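Local coordinates for protein RNA polymerase sigma factor SIGMA-28 (FliA) (Aquifex aeolicus, PDB 1RP3) that probably acts as a flagellar sigma factor that directs RNA polymerase to its promoters and is held inactive by the anti-sigma factor FlgM, at residues A[44-47]-A[48-52]. Residues are numbered along the deposited sequence; the frame is centred on the assembly and turned at random.
Sequences DLIS and YGVIG
Ile46 and Val50, one helical turn apart, meet through single methyl groups, Ile46 CG2 lying 4.1 Å from Val50 CG2 with the two branched side chains crossing at a slant. With CG1 anti to its own N (chi1 168°), Val50 turns CG2 back toward the preceding turn, where that methyl also comes within 3.3 Å of Ile46 O. Ile46 O accepts Val50 N at 2.8 Å, so the valine both bonds to this carbonyl and partly covers it. Two residues before Val50, Tyr48 leans back along the helix: its CG stands beside the backbone N (chi1 -75°), and the ring presents its edge to Asp44 O, with CD2 3.2 Å away. Asp44 O also accepts Tyr48 N at 3.0 Å in an almost straight bond (171°). Ser47 O serves Ile51 N at 3.2 Å and, weakly, Val50 N, while CG1 of Ile51 rests 3.5 Å from that oxygen. Ser47 OG is hydrogen-bonded to Arg43 O, which satisfies the buried hydroxyl within the helix itself. Beyond the helix, Tyr48 stacks on Tyr83 of helix 66-85; Leu45, Ile46 and Val50 meet helix 7-33, and Ile46 and Val50, with Ser47 and Ile51, also pack against FlgM. The whole shows the i to i+4 hydrogen bonding of an alpha-helix, with one weak i to i+3 branch at Ser47 O, here within the helical sigma-70 region 2.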
ATOM      1  N   ASP A  44      -3.482   1.158 -13.609  1.00 31.80           N
ATOM      2  CA  ASP A  44      -4.745   0.548 -13.180  1.00 32.31           C
ATOM      3  C   ASP A  44      -5.085   1.048 -11.775  1.00 32.27           C
ATOM      4  O   ASP A  44      -6.219   1.491 -11.512  1.00 32.00           O
ATOM      5  CB  ASP A  44      -4.663  -0.982 -13.188  1.00 33.37           C
ATOM      6  CG  ASP A  44      -4.791  -1.568 -14.583  1.00 38.38           C
ATOM      7  OD1 ASP A  44      -5.450  -0.942 -15.455  1.00 42.51           O
ATOM      8  OD2 ASP A  44      -4.241  -2.669 -14.808  1.00 38.58           O
ATOM      9  N   LEU A  45      -4.070   1.037 -10.907  1.00 30.59           N
ATOM     10  CA  LEU A  45      -4.204   1.491  -9.531  1.00 30.34           C
ATOM     11  C   LEU A  45      -4.661   2.939  -9.538  1.00 30.84           C
ATOM     12  O   LEU A  45      -5.629   3.292  -8.879  1.00 32.85           O
ATOM     13  CB  LEU A  45      -2.861   1.388  -8.800  1.00 28.28           C
ATOM     14  CG  LEU A  45      -2.367   0.063  -8.207  1.00 27.35           C
ATOM     15  CD1 LEU A  45      -3.075  -1.113  -8.767  1.00 22.97           C
ATOM     16  CD2 LEU A  45      -0.902  -0.057  -8.467  1.00 23.90           C
ATOM     17  N   ILE A  46      -3.959   3.776 -10.293  1.00 30.97           N
ATOM     18  CA  ILE A  46      -4.308   5.185 -10.382  1.00 28.37           C
ATOM     19  C   ILE A  46      -5.722   5.348 -10.916  1.00 28.45           C
ATOM     20  O   ILE A  46      -6.492   6.158 -10.401  1.00 27.12           O
ATOM     21  CB  ILE A  46      -3.321   5.954 -11.279  1.00 27.31           C
ATOM     22  CG1 ILE A  46      -1.935   5.951 -10.640  1.00 25.78           C
ATOM     23  CG2 ILE A  46      -3.791   7.414 -11.496  1.00 26.25           C
ATOM     24  CD1 ILE A  46      -0.886   6.651 -11.493  1.00 27.13           C
ATOM     25  N   SER A  47      -6.066   4.553 -11.926  1.00 28.12           N
ATOM     26  CA  SER A  47      -7.399   4.621 -12.520  1.00 29.40           C
ATOM     27  C   SER A  47      -8.474   4.453 -11.472  1.00 28.80           C
ATOM     28  O   SER A  47      -9.309   5.329 -11.310  1.00 30.01           O
ATOM     29  CB  SER A  47      -7.561   3.584 -13.615  1.00 27.42           C
ATOM     30  OG  SER A  47      -6.802   3.973 -14.729  1.00 27.93           O
ATOM     31  N   TYR A  48      -8.414   3.353 -10.726  1.00 30.21           N
ATOM     32  CA  TYR A  48      -9.388   3.092  -9.675  1.00 28.41           C
ATOM     33  C   TYR A  48      -9.273   4.131  -8.572  1.00 27.03           C
ATOM     34  O   TYR A  48     -10.275   4.587  -8.040  1.00 29.44           O
ATOM     35  CB  TYR A  48      -9.222   1.671  -9.131  1.00 28.19           C
ATOM     36  CG  TYR A  48      -9.774   0.626 -10.082  1.00 30.08           C
ATOM     37  CD1 TYR A  48     -11.132   0.306 -10.074  1.00 30.34           C
ATOM     38  CD2 TYR A  48      -8.949  -0.012 -11.019  1.00 28.37           C
ATOM     39  CE1 TYR A  48     -11.660  -0.619 -10.976  1.00 33.88           C
ATOM     40  CE2 TYR A  48      -9.468  -0.935 -11.931  1.00 29.45           C
ATOM     41  CZ  TYR A  48     -10.818  -1.236 -11.901  1.00 32.25           C
ATOM     42  OH  TYR A  48     -11.331  -2.180 -12.766  1.00 39.36           O
ATOM     43  N   GLY A  49      -8.051   4.570  -8.311  1.00 25.47           N
ATOM     44  CA  GLY A  49      -7.800   5.566  -7.292  1.00 24.54           C
ATOM     45  C   GLY A  49      -8.462   6.895  -7.608  1.00 27.32           C
ATOM     46  O   GLY A  49      -8.871   7.607  -6.692  1.00 28.18           O
ATOM     47  N   VAL A  50      -8.567   7.233  -8.891  1.00 26.88           N
ATOM     48  CA  VAL A  50      -9.193   8.480  -9.306  1.00 26.59           C
ATOM     49  C   VAL A  50     -10.695   8.353  -9.150  1.00 28.26           C
ATOM     50  O   VAL A  50     -11.351   9.304  -8.736  1.00 29.21           O
ATOM     51  CB  VAL A  50      -8.798   8.865 -10.766  1.00 26.41           C
ATOM     52  CG1 VAL A  50      -9.674   9.997 -11.298  1.00 22.53           C
ATOM     53  CG2 VAL A  50      -7.352   9.302 -10.795  1.00 22.00           C
ATOM     54  N   ILE A  51     -11.245   7.184  -9.482  1.00 30.14           N
ATOM     55  CA  ILE A  51     -12.680   6.979  -9.322  1.00 32.22           C
ATOM     56  C   ILE A  51     -13.000   7.184  -7.833  1.00 32.84           C
ATOM     57  O   ILE A  51     -13.923   7.929  -7.490  1.00 33.50           O
ATOM     58  CB  ILE A  51     -13.125   5.575  -9.762  1.00 33.37           C
ATOM     59  CG1 ILE A  51     -12.798   5.353 -11.234  1.00 34.17           C
ATOM     60  CG2 ILE A  51     -14.632   5.395  -9.503  1.00 30.93           C
ATOM     61  CD1 ILE A  51     -13.550   6.289 -12.143  1.00 39.60           C
ATOM     62  N   GLY A  52     -12.175   6.590  -6.969  1.00 31.73           N
ATOM     63  CA  GLY A  52     -12.354   6.734  -5.538  1.00 31.89           C
ATOM     64  C   GLY A  52     -12.301   8.193  -5.110  1.00 31.10           C
ATOM     65  O   GLY A  52     -13.116   8.647  -4.314  1.00 32.10           O
TER